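Local coordinates for protein UDP-N-acetylglucosamine 2-epimerase (Listeria monocytogenes, PDB 3OT5) that probably catalyses the reversible 2-epimerisation of UDP-N-acetylglucosamine to UDP-N-acetylmannosamine, at residues V196-K206 / N373-I384; V144-N152 / P176-E187. All blocks are in the same frame, centred on the assembly; numbering follows the deposited sequence.

Overall arrangement
The chain first builds a parallel sheet of Rossmann type, and both contacts lie in or against the domain built on it. Interaction 2 comes first: the loop leaving strand 140-144 is met by helix 178-186, so a short excursion through helix 159-169 and strand 172-175 is closed. The chain then forms edge strand 194-196 and helix 200-208, where interaction 1 opens. Its partner comes only after the whole second parallel sheet has been built, when 373-384 returns to the first domain. The two loops follow in series, neither enclosing nor crossing the other. The contacts still touch: Val196 packs on Thr177 and Lys181, and Tyr375 on Thr177, so the returning chain borders the helix of interaction 2.

Interaction 1. Residues V196-K206 / N373-I384; sequences VTGNTAIDALK and NPYGDGFAANRI
Asp203 reaches out of helix 200-206 to the first turn of helix 380-384, where OD1 accepts from Ala381 N at 2.7 Å. The bond is nearly straight (169° at the hydrogen) and arrives on the syn side, 28° out of the carboxylate plane. CG lies opposite the carbonyl carbon and beside the backbone N (chi1 -59°), which directs the acid to the amides of that turn; N-H groups at a helix start would be expected to suit its negative charge. A water donates to Asn199 O and to Asp203 OD2 and accepts from Gly378 N, although the place of OD2 is less sure. One turn on, Lys206 bends at chi3 and NZ donates to Gly378 O at 3.0 Å, nearly in line with the C=O.

In this two-domain fold, built on two parallel Rossmann-type sheets, 373-384 is where the chain comes back from the second domain to the first. Asn199 N donates to Tyr375 O at 2.6 Å, while in one of the two conformers of Asn199 OD1 caps its own helix through Ala201 N and ND2 turns to Glu314. Gly198 and Gly376 lie with their CA atoms 4.1 Å apart. Ile202 drives CD1 against the turn that starts at Asn373, 3.4 Å from Gly376 O and beside the Asn373 amide, whose ND2 is held by Glu314 O. Across the helix start, Ala380 CB lies against the carbonyl oxygens of Thr197 and Gly198, and Thr200 CG2 meets Ile384 CD1 at 3.7 Å, the side chains crossing at about a right angle; Thr200 OG1 turns to Lys42 O. Arg383, extended from CG to NE, grips Asp377 end-on with NH1 and NH2, and NH1 adds a weak bond of 3.4 Å to Thr197 O.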
loop_
_atom_site.group_PDB
_atom_site.type_symbol
_atom_site.label_atom_id
_atom_site.label_comp_id
_atom_site.label_asym_id
_atom_site.label_seq_id
_atom_site.Cartn_x
_atom_site.Cartn_y
_atom_site.Cartn_z
ATOM N N VAL A 196 7.551 12.286 9.037
ATOM C CA VAL A 196 7.517 11.730 7.698
ATOM C C VAL A 196 8.377 10.492 7.848
ATOM O O VAL A 196 9.586 10.573 7.999
ATOM C CB VAL A 196 8.136 12.652 6.622
ATOM C CG1 VAL A 196 8.046 11.972 5.220
ATOM C CG2 VAL A 196 7.443 13.999 6.603
ATOM N N THR A 197 7.734 9.341 7.807
ATOM C CA THR A 197 8.408 8.072 7.999
ATOM C C THR A 197 8.519 7.215 6.750
ATOM O O THR A 197 9.302 6.263 6.713
ATOM C CB THR A 197 7.565 7.253 8.979
ATOM O OG1 THR A 197 6.271 7.041 8.400
ATOM C CG2 THR A 197 7.405 8.007 10.301
ATOM N N GLY A 198 7.757 7.565 5.722
ATOM C CA GLY A 198 7.696 6.742 4.511
ATOM C C GLY A 198 6.489 5.831 4.710
ATOM O O GLY A 198 5.816 5.891 5.743
ATOM N N ASN A 199 6.250 4.968 3.732
ATOM C CA ASN A 199 5.130 4.034 3.736
ATOM C C ASN A 199 5.519 2.634 4.222
ATOM O O ASN A 199 6.424 2.023 3.655
ATOM C CB ASN A 199 4.590 3.940 2.303
ATOM C CG ASN A 199 3.453 2.948 2.161
ATOM O OD1 ASN A 199 3.108 2.231 3.106
ATOM N ND2 ASN A 199 2.869 2.892 0.969
ATOM N N THR A 200 4.850 2.119 5.261
ATOM C CA THR A 200 5.165 0.756 5.749
ATOM C C THR A 200 4.946 -0.374 4.716
ATOM O O THR A 200 5.501 -1.464 4.858
ATOM C CB THR A 200 4.419 0.411 7.060
ATOM O OG1 THR A 200 3.007 0.553 6.877
ATOM C CG2 THR A 200 4.884 1.327 8.211
ATOM N N ALA A 201 4.151 -0.106 3.683
ATOM C CA ALA A 201 3.887 -1.086 2.623
ATOM C C ALA A 201 5.187 -1.526 1.970
ATOM O O ALA A 201 5.325 -2.673 1.556
ATOM C CB ALA A 201 2.938 -0.507 1.572
ATOM N N ILE A 202 6.143 -0.611 1.893
ATOM C CA ILE A 202 7.433 -0.915 1.313
ATOM C C ILE A 202 8.186 -1.825 2.291
ATOM O O ILE A 202 8.818 -2.787 1.857
ATOM C CB ILE A 202 8.189 0.373 0.972
ATOM C CG1 ILE A 202 7.356 1.192 -0.035
ATOM C CG2 ILE A 202 9.560 0.054 0.417
ATOM C CD1 ILE A 202 7.868 2.593 -0.303
ATOM N N ASP A 203 8.087 -1.559 3.606
ATOM C CA ASP A 203 8.745 -2.423 4.603
ATOM C C ASP A 203 8.214 -3.851 4.435
ATOM O O ASP A 203 8.950 -4.830 4.581
ATOM C CB ASP A 203 8.477 -2.013 6.073
ATOM C CG ASP A 203 8.917 -0.592 6.411
ATOM O OD1 ASP A 203 9.258 -0.364 7.597
ATOM O OD2 ASP A 203 8.932 0.298 5.533
ATOM N N ALA A 204 6.926 -3.964 4.152
ATOM C CA ALA A 204 6.285 -5.273 3.978
ATOM C C ALA A 204 6.971 -6.151 2.921
ATOM O O ALA A 204 7.026 -7.358 3.063
ATOM C CB ALA A 204 4.828 -5.096 3.623
ATOM N N LEU A 205 7.488 -5.535 1.872
ATOM C CA LEU A 205 8.158 -6.265 0.792
ATOM C C LEU A 205 9.338 -7.105 1.302
ATOM O O LEU A 205 9.660 -8.154 0.730
ATOM C CB LEU A 205 8.637 -5.289 -0.290
ATOM C CG LEU A 205 7.553 -4.436 -0.986
ATOM C CD1 LEU A 205 8.171 -3.351 -1.903
ATOM C CD2 LEU A 205 6.578 -5.303 -1.770
ATOM N N LYS A 206 9.979 -6.669 2.385
ATOM C CA LYS A 206 11.109 -7.425 2.910
ATOM C C LYS A 206 10.634 -8.800 3.376
ATOM O O LYS A 206 11.392 -9.757 3.359
ATOM C CB LYS A 206 11.809 -6.665 4.046
ATOM C CG LYS A 206 12.415 -5.314 3.627
ATOM C CD LYS A 206 13.115 -4.596 4.787
ATOM C CE LYS A 206 12.141 -4.243 5.918
ATOM N NZ LYS A 206 12.797 -3.473 7.006
ATOM N N ASN A 373 12.805 6.049 -4.385
ATOM C CA ASN A 373 11.373 5.915 -4.127
ATOM C C ASN A 373 10.963 6.962 -3.111
ATOM O O ASN A 373 11.377 6.901 -1.954
ATOM C CB ASN A 373 11.033 4.516 -3.620
ATOM C CG ASN A 373 9.524 4.268 -3.535
ATOM O OD1 ASN A 373 8.703 5.118 -3.915
ATOM N ND2 ASN A 373 9.159 3.093 -3.046
ATOM N N PRO A 374 10.141 7.933 -3.531
ATOM C CA PRO A 374 9.743 8.983 -2.602
ATOM C C PRO A 374 8.753 8.531 -1.547
ATOM O O PRO A 374 8.494 9.272 -0.610
ATOM C CB PRO A 374 9.073 10.009 -3.516
ATOM C CG PRO A 374 8.527 9.220 -4.616
ATOM C CD PRO A 374 9.481 8.090 -4.839
ATOM N N TYR A 375 8.210 7.327 -1.689
ATOM C CA TYR A 375 7.206 6.832 -0.738
ATOM C C TYR A 375 7.781 5.987 0.396
ATOM O O TYR A 375 7.034 5.547 1.281
ATOM C CB TYR A 375 6.115 6.080 -1.486
ATOM C CG TYR A 375 5.456 6.969 -2.511
ATOM C CD1 TYR A 375 4.554 7.949 -2.117
ATOM C CD2 TYR A 375 5.749 6.852 -3.857
ATOM C CE1 TYR A 375 3.965 8.784 -3.034
ATOM C CE2 TYR A 375 5.150 7.685 -4.797
ATOM C CZ TYR A 375 4.259 8.648 -4.372
ATOM O OH TYR A 375 3.663 9.493 -5.272
ATOM N N GLY A 376 9.099 5.779 0.382
ATOM C CA GLY A 376 9.754 5.011 1.436
ATOM C C GLY A 376 10.932 4.162 0.995
ATOM O O GLY A 376 11.025 3.774 -0.167
ATOM N N ASP A 377 11.815 3.867 1.944
ATOM C CA ASP A 377 12.996 3.044 1.709
ATOM C C ASP A 377 12.849 1.665 2.358
ATOM O O ASP A 377 13.767 0.849 2.290
ATOM C CB ASP A 377 14.251 3.731 2.250
ATOM C CG ASP A 377 14.200 3.969 3.763
ATOM O OD1 ASP A 377 13.146 3.732 4.412
ATOM O OD2 ASP A 377 15.225 4.427 4.303
ATOM N N GLY A 378 11.708 1.408 2.994
ATOM C CA GLY A 378 11.476 0.112 3.636
ATOM C C GLY A 378 11.792 0.098 5.123
ATOM O O GLY A 378 11.842 -0.965 5.755
ATOM N N PHE A 379 11.994 1.279 5.697
ATOM C CA PHE A 379 12.298 1.369 7.109
ATOM C C PHE A 379 11.375 2.331 7.815
ATOM O O PHE A 379 11.739 2.922 8.817
ATOM C CB PHE A 379 13.774 1.736 7.331
ATOM C CG PHE A 379 14.725 0.699 6.828
ATOM C CD1 PHE A 379 15.026 -0.412 7.598
ATOM C CD2 PHE A 379 15.324 0.829 5.587
ATOM C CE1 PHE A 379 15.901 -1.381 7.135
ATOM C CE2 PHE A 379 16.205 -0.128 5.122
ATOM C CZ PHE A 379 16.492 -1.237 5.895
ATOM N N ALA A 380 10.160 2.464 7.303
ATOM C CA ALA A 380 9.176 3.342 7.919
ATOM C C ALA A 380 8.859 2.852 9.331
ATOM O O ALA A 380 8.686 3.654 10.237
ATOM C CB ALA A 380 7.918 3.400 7.076
ATOM N N ALA A 381 8.816 1.536 9.515
ATOM C CA ALA A 381 8.517 0.941 10.815
ATOM C C ALA A 381 9.520 1.374 11.887
ATOM O O ALA A 381 9.141 1.726 12.997
ATOM C CB ALA A 381 8.480 -0.590 10.707
ATOM N N ASN A 382 10.799 1.359 11.530
ATOM C CA ASN A 382 11.863 1.732 12.449
ATOM C C ASN A 382 11.732 3.182 12.861
ATOM O O ASN A 382 11.887 3.512 14.035
ATOM C CB ASN A 382 13.215 1.452 11.807
ATOM C CG ASN A 382 13.384 -0.002 11.466
ATOM O OD1 ASN A 382 13.479 -0.361 10.297
ATOM N ND2 ASN A 382 13.310 -0.864 12.479
ATOM N N ARG A 383 11.440 4.050 11.898
ATOM C CA ARG A 383 11.236 5.466 12.195
ATOM C C ARG A 383 9.992 5.630 13.072
ATOM O O ARG A 383 9.982 6.421 13.998
ATOM C CB ARG A 383 11.104 6.291 10.914
ATOM C CG ARG A 383 12.382 6.293 10.036
ATOM C CD ARG A 383 12.260 7.238 8.854
ATOM N NE ARG A 383 13.439 7.156 7.993
ATOM C CZ ARG A 383 13.575 6.310 6.974
ATOM N NH1 ARG A 383 12.604 5.473 6.652
ATOM N NH2 ARG A 383 14.679 6.310 6.266
ATOM N N ILE A 384 8.944 4.865 12.795
ATOM C CA ILE A 384 7.731 4.964 13.612
ATOM C C ILE A 384 8.065 4.602 15.069
ATOM O O ILE A 384 7.735 5.355 15.980
ATOM C CB ILE A 384 6.572 4.101 13.057
ATOM C CG1 ILE A 384 6.087 4.662 11.720
ATOM C CG2 ILE A 384 5.374 4.056 14.043
ATOM C CD1 ILE A 384 5.032 3.784 11.024
HETATM O O HOH W 1 9.030 2.263 3.936
#

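Interaction 2. Residues V144-N152 / P176-E187; sequences VEAGLRTWN and PTKQAKENLLAE
Arg149 and Glu187 come from opposite directions, and Arg149 grips the carboxylate side-on in a salt bridge: NE of Arg149 donates to OE2 of Glu187 at 2.8 Å and NH2 to OE1 at 2.9 Å. Both acceptors lie close to the guanidinium plane and are met on their syn sides, with the two flat groups turned 30° apart. Two bonds to one carboxylate fix its rotation, and OE1 also pairs with Lys189. The arginine chain, bent at chi2 (-73°), lets NH1 fold back to Leu148 O. One helical turn earlier, Asn183 ND2 gives an N-H to Gly147 O at 3.0 Å, with the carbonyl oxygen in the plane of the amide.

The contact sets helix 178-186 of the Rossmann-type domain against the loop that leaves the C-terminal end of strand 140-144. Arg149 CB lies over the centre of one face of the Trp151 ring, whose atom CZ2 brings an edge 3.4 Å from Asn183 OD1. Trp151 CZ3 comes 3.2 Å from Glu187 OE2, ring and carboxylate planes 84° apart. Gly147 CA packs 3.8 Å from Leu184 CG. Nearer the helix start, Ala180 CB presses on Ala146 O, a carbonyl that also accepts from Ser175 OG. Leu148 finishes the apolar side: its CD2 touches Pro176 CG at 4.1 Å and lies beside Ala180 CB.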
loop_
_atom_site.group_PDB
_atom_site.type_symbol
_atom_site.label_atom_id
_atom_site.label_comp_id
_atom_site.label_asym_id
_atom_site.label_seq_id
_atom_site.Cartn_x
_atom_site.Cartn_y
_atom_site.Cartn_z
ATOM N N VAL A 144 -0.800 5.763 11.686
ATOM C CA VAL A 144 0.132 5.270 10.681
ATOM C C VAL A 144 -0.456 5.635 9.336
ATOM O O VAL A 144 -1.618 5.375 9.104
ATOM C CB VAL A 144 0.336 3.755 10.787
ATOM C CG1 VAL A 144 1.304 3.283 9.724
ATOM C CG2 VAL A 144 0.853 3.387 12.189
ATOM N N GLU A 145 0.371 6.203 8.444
ATOM C CA GLU A 145 -0.072 6.690 7.135
ATOM C C GLU A 145 -1.026 7.861 7.389
ATOM O O GLU A 145 -2.205 7.848 7.002
ATOM C CB GLU A 145 -0.707 5.601 6.256
ATOM C CG GLU A 145 -1.134 6.135 4.894
ATOM C CD GLU A 145 -1.726 5.081 3.975
ATOM O OE1 GLU A 145 -2.966 5.105 3.816
ATOM O OE2 GLU A 145 -0.975 4.216 3.450
ATOM N N ALA A 146 -0.468 8.889 8.025
ATOM C CA ALA A 146 -1.202 10.074 8.419
ATOM C C ALA A 146 -1.121 11.231 7.463
ATOM O O ALA A 146 -0.053 11.534 6.915
ATOM C CB ALA A 146 -0.688 10.548 9.804
ATOM N N GLY A 147 -2.257 11.884 7.258
ATOM C CA GLY A 147 -2.279 13.084 6.448
ATOM C C GLY A 147 -2.598 13.111 4.977
ATOM O O GLY A 147 -2.479 14.175 4.374
ATOM N N LEU A 148 -3.004 11.994 4.370
ATOM C CA LEU A 148 -3.370 12.047 2.947
ATOM C C LEU A 148 -4.678 12.845 2.862
ATOM O O LEU A 148 -5.532 12.754 3.758
ATOM C CB LEU A 148 -3.522 10.652 2.327
ATOM C CG LEU A 148 -2.262 9.780 2.328
ATOM C CD1 LEU A 148 -2.592 8.391 1.834
ATOM C CD2 LEU A 148 -1.139 10.442 1.479
ATOM N N ARG A 149 -4.815 13.656 1.824
ATOM C CA ARG A 149 -5.993 14.471 1.663
ATOM C C ARG A 149 -6.341 14.743 0.210
ATOM O O ARG A 149 -5.469 14.955 -0.620
ATOM C CB ARG A 149 -5.784 15.869 2.291
ATOM C CG ARG A 149 -5.523 15.977 3.762
ATOM C CD ARG A 149 -6.736 15.721 4.620
ATOM N NE ARG A 149 -6.428 15.932 6.037
ATOM C CZ ARG A 149 -6.006 14.985 6.873
ATOM N NH1 ARG A 149 -5.836 13.731 6.465
ATOM N NH2 ARG A 149 -5.744 15.294 8.132
ATOM N N THR A 150 -7.638 14.738 -0.065
ATOM C CA THR A 150 -8.173 15.136 -1.352
ATOM C C THR A 150 -8.936 16.429 -1.044
ATOM O O THR A 150 -9.337 17.139 -1.937
ATOM C CB THR A 150 -9.154 14.129 -1.921
ATOM O OG1 THR A 150 -10.272 14.006 -1.025
ATOM C CG2 THR A 150 -8.474 12.759 -2.126
ATOM N N TRP A 151 -9.150 16.709 0.243
ATOM C CA TRP A 151 -9.891 17.894 0.694
ATOM C C TRP A 151 -11.364 17.869 0.229
ATOM O O TRP A 151 -12.082 18.874 0.336
ATOM C CB TRP A 151 -9.211 19.191 0.237
ATOM C CG TRP A 151 -7.727 19.255 0.552
ATOM C CD1 TRP A 151 -6.688 19.153 -0.341
ATOM C CD2 TRP A 151 -7.133 19.402 1.838
ATOM N NE1 TRP A 151 -5.488 19.253 0.318
ATOM C CE2 TRP A 151 -5.732 19.404 1.656
ATOM C CE3 TRP A 151 -7.646 19.544 3.130
ATOM C CZ2 TRP A 151 -4.841 19.542 2.720
ATOM C CZ3 TRP A 151 -6.760 19.677 4.186
ATOM C CH2 TRP A 151 -5.373 19.678 3.973
ATOM N N ASN A 152 -11.798 16.730 -0.306
ATOM C CA ASN A 152 -13.167 16.553 -0.736
ATOM C C ASN A 152 -13.836 15.563 0.222
ATOM O O ASN A 152 -13.633 14.359 0.135
ATOM C CB ASN A 152 -13.232 16.066 -2.179
ATOM C CG ASN A 152 -14.653 15.948 -2.672
ATOM O OD1 ASN A 152 -15.571 15.631 -1.905
ATOM N ND2 ASN A 152 -14.847 16.181 -3.952
ATOM N N PRO A 176 3.384 9.414 5.347
ATOM C CA PRO A 176 4.195 8.667 4.425
ATOM C C PRO A 176 5.052 9.590 3.577
ATOM O O PRO A 176 6.101 9.170 3.104
ATOM C CB PRO A 176 3.161 7.951 3.559
ATOM C CG PRO A 176 2.026 8.889 3.518
ATOM C CD PRO A 176 1.991 9.533 4.882
ATOM N N THR A 177 4.633 10.841 3.422
ATOM C CA THR A 177 5.368 11.781 2.586
ATOM C C THR A 177 5.410 13.184 3.158
ATOM O O THR A 177 4.686 13.519 4.109
ATOM C CB THR A 177 4.714 11.898 1.197
ATOM O OG1 THR A 177 3.378 12.399 1.343
ATOM C CG2 THR A 177 4.669 10.541 0.498
ATOM N N LYS A 178 6.266 14.004 2.552
ATOM C CA LYS A 178 6.420 15.379 2.958
ATOM C C LYS A 178 5.072 16.077 2.771
ATOM O O LYS A 178 4.652 16.862 3.634
ATOM C CB LYS A 178 7.522 16.071 2.143
ATOM C CG LYS A 178 7.826 17.503 2.608
ATOM C CD LYS A 178 8.922 18.166 1.770
ATOM C CE LYS A 178 9.196 19.605 2.234
ATOM N NZ LYS A 178 10.300 20.281 1.451
ATOM N N GLN A 179 4.398 15.759 1.658
ATOM C CA GLN A 179 3.089 16.329 1.322
ATOM C C GLN A 179 2.069 16.074 2.404
ATOM O O GLN A 179 1.351 16.970 2.794
ATOM C CB GLN A 179 2.567 15.722 0.021
ATOM C CG GLN A 179 1.195 16.250 -0.460
ATOM C CD GLN A 179 1.189 17.749 -0.734
ATOM O OE1 GLN A 179 1.168 18.566 0.189
ATOM N NE2 GLN A 179 1.137 18.112 -2.014
ATOM N N ALA A 180 1.984 14.832 2.861
ATOM C CA ALA A 180 1.038 14.472 3.916
ATOM C C ALA A 180 1.328 15.268 5.187
ATOM O O ALA A 180 0.405 15.625 5.932
ATOM C CB ALA A 180 1.099 12.971 4.198
ATOM N N LYS A 181 2.605 15.539 5.438
ATOM C CA LYS A 181 3.004 16.312 6.606
ATOM C C LYS A 181 2.496 17.733 6.452
ATOM O O LYS A 181 1.885 18.273 7.372
ATOM C CB LYS A 181 4.524 16.280 6.825
ATOM C CG LYS A 181 5.002 17.146 7.996
ATOM C CD LYS A 181 6.432 16.801 8.411
ATOM C CE LYS A 181 6.847 17.509 9.693
ATOM N NZ LYS A 181 8.141 16.967 10.218
ATOM N N GLU A 182 2.749 18.329 5.290
ATOM C CA GLU A 182 2.292 19.685 5.001
ATOM C C GLU A 182 0.770 19.803 5.145
ATOM O O GLU A 182 0.274 20.799 5.647
ATOM C CB GLU A 182 2.744 20.107 3.607
ATOM C CG GLU A 182 4.248 20.288 3.514
ATOM C CD GLU A 182 4.737 20.486 2.102
ATOM O OE1 GLU A 182 5.872 20.981 1.945
ATOM O OE2 GLU A 182 3.995 20.148 1.150
ATOM N N ASN A 183 0.037 18.799 4.676
ATOM C CA ASN A 183 -1.418 18.800 4.821
ATOM C C ASN A 183 -1.782 18.942 6.279
ATOM O O ASN A 183 -2.665 19.717 6.639
ATOM C CB ASN A 183 -2.026 17.503 4.279
ATOM C CG ASN A 183 -1.901 17.391 2.768
ATOM O OD1 ASN A 183 -1.661 18.377 2.086
ATOM N ND2 ASN A 183 -2.084 16.200 2.248
ATOM N N LEU A 184 -1.087 18.191 7.125
ATOM C CA LEU A 184 -1.350 18.230 8.549
ATOM C C LEU A 184 -0.974 19.591 9.116
ATOM O O LEU A 184 -1.693 20.130 9.954
ATOM C CB LEU A 184 -0.638 17.081 9.265
ATOM C CG LEU A 184 -1.248 15.707 8.961
ATOM C CD1 LEU A 184 -0.306 14.576 9.351
ATOM C CD2 LEU A 184 -2.633 15.570 9.646
ATOM N N LEU A 185 0.133 20.156 8.644
ATOM C CA LEU A 185 0.558 21.474 9.106
ATOM C C LEU A 185 -0.457 22.553 8.726
ATOM O O LEU A 185 -0.722 23.452 9.521
ATOM C CB LEU A 185 1.935 21.841 8.561
ATOM C CG LEU A 185 3.096 21.011 9.107
ATOM C CD1 LEU A 185 4.399 21.406 8.412
ATOM C CD2 LEU A 185 3.211 21.172 10.617
ATOM N N ALA A 186 -1.016 22.459 7.518
ATOM C CA ALA A 186 -2.004 23.438 7.043
ATOM C C ALA A 186 -3.268 23.420 7.912
ATOM O O ALA A 186 -3.981 24.420 8.001
ATOM C CB ALA A 186 -2.348 23.197 5.576
ATOM N N GLU A 187 -3.540 22.283 8.549
ATOM C CA GLU A 187 -4.687 22.161 9.455
ATOM C C GLU A 187 -4.308 22.582 10.884
ATOM O O GLU A 187 -5.084 22.405 11.820
ATOM C CB GLU A 187 -5.228 20.735 9.448
ATOM C CG GLU A 187 -5.823 20.321 8.108
ATOM C CD GLU A 187 -6.173 18.854 8.040
ATOM O OE1 GLU A 187 -5.677 18.070 8.884
ATOM O OE2 GLU A 187 -6.927 18.472 7.118
#